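Local structure of putative NAD(P)H-flavin oxidoreductase (Neisseria meningitidis serogroup A / serotype 4A, 6WT2) at residues 84-89 with 197-202; 91-96 with 140-145. The protein probably catalyses FMN-dependent, NAD(P)H-linked reduction of nitro compounds, chloramphenicol among them, as a member of the nitroreductase family. One frame throughout, in Å; residues are numbered along the deposited sequence.

From the N terminus the chain passes several helices and strand 55-59 before strand 85-92, which serves both contacts. Its first part pairs in contact 1, and its end runs into contact 2. Beyond residue 96 the chain makes helices 100-108 and 114-131. It then enters the long helix 138-162, where contact 2 closes this largely helical excursion, which holds no strand, at residues 140-145. Contact 1 closes later, when strand 194-203 returns beside residues 84-89, so its larger loop encloses the smaller one completely. Contact 1 joins the two inner strands of the sheet; contact 2 joins the sheet to the helix. Their centres lie about 20 Å apart, yet they touch where Ser197 CB packs on Ala91 CB.

Contact 1 of 2, residues 84-89 with 197-202; sequences SHLVVF and SVAATF
Phe89 and Val198 lie side by side on one face of the sheet and point the same way. The Phe89 CG is anti to its own carbonyl carbon (chi1 -65°), which lays the ring along the neighbouring strand. Its CD2 meets Val198 CG1 at 3.7 Å. Val198 O lies at the ring edge, in its plane, 3.4 Å from CD2. Further out, CE2 reaches Ala200 CB at 4.0 Å, while Val87 CG1 lies over one ring face, offset toward the rim. Val87 sends its other methyl the opposite way along the sheet, and CG2 meets Phe202 CE2 at 3.9 Å. The two phenylalanines thus fill this face from either side of the small Ala200. Helices 33-44 and 138-162 cover it. Residues 85-89 and 197-202 form the inner antiparallel pair of the four-stranded sheet in the nitroreductase fold. Val87 and Ala200 bond in both directions; Val87 N to Ala200 O is almost straight, at 178° on the hydrogen. A classic beta bulge starts the pairing, with Ser84 and His85 both opposite Phe202. Beside it, Ser84 OG bonds to His85 ND1 in the imidazole plane at 2.8 Å, and also to Ile31 N. The face of Leu86, Val88, Ala199 and Thr201 is filled more thinly by the pair itself. Leu86 CD1 meets Thr201 CG2 at 4.0 Å, and Val88 CG2 stops 4.3 Å from Ala199 CB. This face is buried too: Met76 touches Leu86, and Thr201 OG1 bonds to Tyr25 OH. The side chain of Val198 comes within about 4 Å of the bound FMN, so the Val198 end of the strand lies beside the flavin site.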
loop_
_atom_site.group_PDB
_atom_site.type_symbol
_atom_site.label_atom_id
_atom_site.label_comp_id
_atom_site.label_asym_id
_atom_site.label_seq_id
_atom_site.Cartn_x
_atom_site.Cartn_y
_atom_site.Cartn_z
ATOM N N SER A 84 -4.482 -19.397 -10.370
ATOM C CA SER A 84 -3.209 -20.100 -10.295
ATOM C C SER A 84 -2.638 -20.047 -8.881
ATOM O O SER A 84 -2.307 -21.083 -8.288
ATOM C CB SER A 84 -2.223 -19.501 -11.299
ATOM O OG SER A 84 -0.951 -20.096 -11.151
ATOM N N HIS A 85 -2.513 -18.843 -8.330
ATOM C CA HIS A 85 -1.909 -18.638 -7.028
ATOM C C HIS A 85 -2.797 -17.756 -6.162
ATOM O O HIS A 85 -3.542 -16.910 -6.661
ATOM C CB HIS A 85 -0.514 -17.996 -7.152
ATOM C CG HIS A 85 0.550 -18.933 -7.638
ATOM N ND1 HIS A 85 0.572 -19.436 -8.920
ATOM C CD2 HIS A 85 1.646 -19.433 -7.016
ATOM C CE1 HIS A 85 1.631 -20.220 -9.063
ATOM N NE2 HIS A 85 2.301 -20.230 -7.925
ATOM N N LEU A 86 -2.702 -17.979 -4.852
ATOM C CA LEU A 86 -3.326 -17.143 -3.835
ATOM C C LEU A 86 -2.281 -16.787 -2.786
ATOM O O LEU A 86 -1.555 -17.666 -2.310
ATOM C CB LEU A 86 -4.500 -17.873 -3.181
ATOM C CG LEU A 86 -5.096 -17.283 -1.906
ATOM C CD1 LEU A 86 -5.757 -15.934 -2.152
ATOM C CD2 LEU A 86 -6.099 -18.277 -1.313
ATOM N N VAL A 87 -2.210 -15.510 -2.426
ATOM C CA VAL A 87 -1.318 -15.027 -1.372
ATOM C C VAL A 87 -2.180 -14.369 -0.306
ATOM O O VAL A 87 -3.016 -13.510 -0.616
ATOM C CB VAL A 87 -0.269 -14.038 -1.916
ATOM C CG1 VAL A 87 0.625 -13.513 -0.782
ATOM C CG2 VAL A 87 0.588 -14.694 -2.994
ATOM N N VAL A 88 -2.007 -14.794 0.935
ATOM C CA VAL A 88 -2.613 -14.140 2.086
ATOM C C VAL A 88 -1.482 -13.434 2.815
ATOM O O VAL A 88 -0.501 -14.076 3.219
ATOM C CB VAL A 88 -3.332 -15.141 3.003
ATOM C CG1 VAL A 88 -3.887 -14.423 4.237
ATOM C CG2 VAL A 88 -4.435 -15.894 2.228
ATOM N N PHE A 89 -1.610 -12.125 2.967
ATOM C CA PHE A 89 -0.593 -11.297 3.595
ATOM C C PHE A 89 -0.820 -11.259 5.097
ATOM O O PHE A 89 -1.931 -10.980 5.559
ATOM C CB PHE A 89 -0.625 -9.871 3.034
ATOM C CG PHE A 89 -0.264 -9.770 1.578
ATOM C CD1 PHE A 89 0.996 -9.345 1.195
ATOM C CD2 PHE A 89 -1.194 -10.086 0.589
ATOM C CE1 PHE A 89 1.329 -9.231 -0.147
ATOM C CE2 PHE A 89 -0.867 -9.995 -0.755
ATOM C CZ PHE A 89 0.387 -9.554 -1.126
ATOM N N SER A 197 -3.890 -9.600 7.072
ATOM C CA SER A 197 -3.934 -8.220 6.610
ATOM C C SER A 197 -4.818 -8.024 5.387
ATOM O O SER A 197 -5.716 -7.167 5.386
ATOM C CB SER A 197 -2.510 -7.747 6.288
ATOM O OG SER A 197 -2.550 -6.442 5.746
ATOM N N VAL A 198 -4.569 -8.806 4.333
ATOM C CA VAL A 198 -5.202 -8.668 3.021
ATOM C C VAL A 198 -4.804 -9.899 2.211
ATOM O O VAL A 198 -3.891 -10.636 2.602
ATOM C CB VAL A 198 -4.757 -7.355 2.334
ATOM C CG1 VAL A 198 -3.267 -7.429 1.997
ATOM C CG2 VAL A 198 -5.634 -7.005 1.100
ATOM N N ALA A 199 -5.497 -10.161 1.102
ATOM C CA ALA A 199 -5.154 -11.275 0.223
ATOM C C ALA A 199 -5.097 -10.783 -1.218
ATOM O O ALA A 199 -5.533 -9.672 -1.538
ATOM C CB ALA A 199 -6.154 -12.436 0.361
ATOM N N ALA A 200 -4.532 -11.617 -2.088
ATOM C CA ALA A 200 -4.506 -11.347 -3.520
ATOM C C ALA A 200 -4.517 -12.665 -4.282
ATOM O O ALA A 200 -3.878 -13.624 -3.863
ATOM C CB ALA A 200 -3.267 -10.548 -3.921
ATOM N N THR A 201 -5.224 -12.694 -5.406
ATOM C CA THR A 201 -5.181 -13.812 -6.333
ATOM C C THR A 201 -4.338 -13.436 -7.544
ATOM O O THR A 201 -4.208 -12.263 -7.888
ATOM C CB THR A 201 -6.597 -14.219 -6.777
ATOM O OG1 THR A 201 -7.256 -13.116 -7.433
ATOM C CG2 THR A 201 -7.428 -14.628 -5.569
ATOM N N PHE A 202 -3.774 -14.449 -8.199
ATOM C CA PHE A 202 -2.967 -14.252 -9.396
ATOM C C PHE A 202 -3.234 -15.364 -10.387
ATOM O O PHE A 202 -3.390 -16.527 -9.999
ATOM C CB PHE A 202 -1.459 -14.251 -9.103
ATOM C CG PHE A 202 -1.016 -13.171 -8.165
ATOM C CD1 PHE A 202 -0.545 -11.963 -8.652
ATOM C CD2 PHE A 202 -1.039 -13.377 -6.793
ATOM C CE1 PHE A 202 -0.136 -10.962 -7.780
ATOM C CE2 PHE A 202 -0.628 -12.380 -5.914
ATOM C CZ PHE A 202 -0.186 -11.167 -6.408
#

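Contact 2 of 2, residues 91-96 with 140-145; sequences AKKNAR and ALFDWC
Cys145 faces the end of strand 85-92 from the helix. Its CB touches Ala91 CB at 3.9 Å and Lys92 O at 3.5 Å. The thiol is turned anti to the carbonyl carbon (chi1 -67°), which carries SG past Lys92 O to Ala95 CB, 3.6 Å away. One helical turn earlier, Leu141 forks over the same segment. Its CD1 packs on the Ala95 carbonyl, and CD2 meets Arg96 CG at 3.6 Å, the two side chains crossing at about a right angle. Phe142 turns its ring edge to the strand, with CE1 3.5 Å from Ala91 O in the ring plane. The Lys93 side chain crosses that of Phe142 obliquely, its CG near CD1. Here the chain leaves the end of inner strand 85-92 and makes an inverse gamma turn centred on Ala95, while residues 140-145 belong to the long helix 138-162. Asp143 on the far side of this helix makes a salt bridge to Arg147 of the second subunit. Trp144 NE1 bonds to Glu171 of the second subunit, an FMN-binding residue. Between residues 91-96 and the helix no direct hydrogen bond forms. A water bridges them instead: it donates to Lys92 O at 2.8 Å, accepts from Ala95 N and gives a weak bond to Leu141 O. Lys92 curls back, its bent chain placing NZ on Lys93 O and in a salt bridge to Glu193.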
loop_
_atom_site.group_PDB
_atom_site.type_symbol
_atom_site.label_atom_id
_atom_site.label_comp_id
_atom_site.label_asym_id
_atom_site.label_seq_id
_atom_site.Cartn_x
_atom_site.Cartn_y
_atom_site.Cartn_z
ATOM N N ALA A 91 0.549 -9.481 8.741
ATOM C CA ALA A 91 1.275 -8.350 9.294
ATOM C C ALA A 91 1.713 -8.667 10.720
ATOM O O ALA A 91 1.026 -9.381 11.461
ATOM C CB ALA A 91 0.417 -7.065 9.240
ATOM N N LYS A 92 2.873 -8.139 11.099
ATOM C CA LYS A 92 3.408 -8.352 12.440
ATOM C C LYS A 92 2.520 -7.715 13.505
ATOM O O LYS A 92 2.111 -6.551 13.374
ATOM C CB LYS A 92 4.808 -7.761 12.530
ATOM C CG LYS A 92 5.556 -8.172 13.791
ATOM C CD LYS A 92 5.841 -9.665 13.767
ATOM C CE LYS A 92 6.463 -10.185 15.074
ATOM N NZ LYS A 92 5.455 -10.221 16.180
ATOM N N LYS A 93 2.230 -8.472 14.563
ATOM C CA LYS A 93 1.578 -7.944 15.754
ATOM C C LYS A 93 2.618 -7.446 16.757
ATOM O O LYS A 93 3.727 -7.984 16.853
ATOM C CB LYS A 93 0.697 -9.005 16.424
ATOM C CG LYS A 93 -0.502 -9.447 15.579
ATOM C CD LYS A 93 -1.427 -10.353 16.373
ATOM C CE LYS A 93 -2.664 -10.738 15.574
ATOM N NZ LYS A 93 -3.515 -11.720 16.308
ATOM N N ASN A 94 2.231 -6.422 17.523
ATOM C CA ASN A 94 3.034 -5.876 18.621
ATOM C C ASN A 94 4.469 -5.604 18.183
ATOM O O ASN A 94 5.434 -6.028 18.820
ATOM C CB ASN A 94 2.992 -6.802 19.837
ATOM C CG ASN A 94 1.580 -6.980 20.365
ATOM O OD1 ASN A 94 1.028 -8.080 20.337
ATOM N ND2 ASN A 94 0.977 -5.887 20.821
ATOM N N ALA A 95 4.598 -4.899 17.062
ATOM C CA ALA A 95 5.900 -4.474 16.550
ATOM C C ALA A 95 6.353 -3.182 17.242
ATOM O O ALA A 95 6.609 -2.152 16.614
ATOM C CB ALA A 95 5.836 -4.307 15.037
ATOM N N ARG A 96 6.449 -3.265 18.571
ATOM C CA ARG A 96 6.944 -2.165 19.386
ATOM C C ARG A 96 8.427 -1.909 19.122
ATOM O O ARG A 96 9.177 -2.802 18.712
ATOM C CB ARG A 96 6.752 -2.470 20.874
ATOM C CG ARG A 96 5.311 -2.538 21.334
ATOM C CD ARG A 96 5.236 -3.017 22.781
ATOM N NE ARG A 96 6.213 -2.337 23.627
ATOM C CZ ARG A 96 6.007 -1.169 24.233
ATOM N NH1 ARG A 96 4.852 -0.526 24.092
ATOM N NH2 ARG A 96 6.965 -0.640 24.981
ATOM N N ALA A 140 -3.878 -0.310 16.863
ATOM C CA ALA A 140 -3.225 0.726 16.064
ATOM C C ALA A 140 -1.824 0.295 15.655
ATOM O O ALA A 140 -1.393 0.541 14.521
ATOM C CB ALA A 140 -3.176 2.042 16.838
ATOM N N LEU A 141 -1.107 -0.365 16.564
ATOM C CA LEU A 141 0.197 -0.921 16.231
ATOM C C LEU A 141 0.089 -1.969 15.127
ATOM O O LEU A 141 0.895 -1.975 14.190
ATOM C CB LEU A 141 0.821 -1.504 17.497
ATOM C CG LEU A 141 2.308 -1.796 17.650
ATOM C CD1 LEU A 141 3.234 -0.746 17.062
ATOM C CD2 LEU A 141 2.571 -1.920 19.141
ATOM N N PHE A 142 -0.899 -2.870 15.218
ATOM C CA PHE A 142 -1.087 -3.864 14.163
ATOM C C PHE A 142 -1.471 -3.196 12.846
ATOM O O PHE A 142 -0.973 -3.572 11.776
ATOM C CB PHE A 142 -2.148 -4.885 14.597
ATOM C CG PHE A 142 -2.538 -5.871 13.515
ATOM C CD1 PHE A 142 -1.630 -6.810 13.045
ATOM C CD2 PHE A 142 -3.822 -5.868 12.989
ATOM C CE1 PHE A 142 -1.990 -7.720 12.060
ATOM C CE2 PHE A 142 -4.193 -6.777 12.004
ATOM C CZ PHE A 142 -3.280 -7.696 11.535
ATOM N N ASP A 143 -2.349 -2.190 12.906
ATOM C CA ASP A 143 -2.774 -1.488 11.696
ATOM C C ASP A 143 -1.613 -0.759 11.025
ATOM O O ASP A 143 -1.573 -0.667 9.791
ATOM C CB ASP A 143 -3.916 -0.526 12.033
ATOM C CG ASP A 143 -5.302 -1.200 11.949
ATOM O OD1 ASP A 143 -5.388 -2.354 11.456
ATOM O OD2 ASP A 143 -6.310 -0.576 12.366
ATOM N N TRP A 144 -0.668 -0.241 11.817
ATOM C CA TRP A 144 0.565 0.318 11.268
ATOM C C TRP A 144 1.290 -0.692 10.383
ATOM O O TRP A 144 1.671 -0.384 9.247
ATOM C CB TRP A 144 1.471 0.790 12.408
ATOM C CG TRP A 144 2.792 1.361 11.957
ATOM C CD1 TRP A 144 2.990 2.399 11.087
ATOM C CD2 TRP A 144 4.094 0.927 12.368
ATOM N NE1 TRP A 144 4.345 2.630 10.926
ATOM C CE2 TRP A 144 5.038 1.737 11.703
ATOM C CE3 TRP A 144 4.554 -0.079 13.229
ATOM C CZ2 TRP A 144 6.412 1.579 11.877
ATOM C CZ3 TRP A 144 5.917 -0.238 13.394
ATOM C CH2 TRP A 144 6.833 0.594 12.729
ATOM N N CYS A 145 1.461 -1.923 10.873
ATOM C CA CYS A 145 2.126 -2.933 10.051
ATOM C C CYS A 145 1.280 -3.303 8.836
ATOM O O CYS A 145 1.819 -3.475 7.739
ATOM C CB CYS A 145 2.464 -4.159 10.900
ATOM S SG CYS A 145 3.726 -3.753 12.150
HETATM O O HOH W 1 2.328 -4.419 15.233
#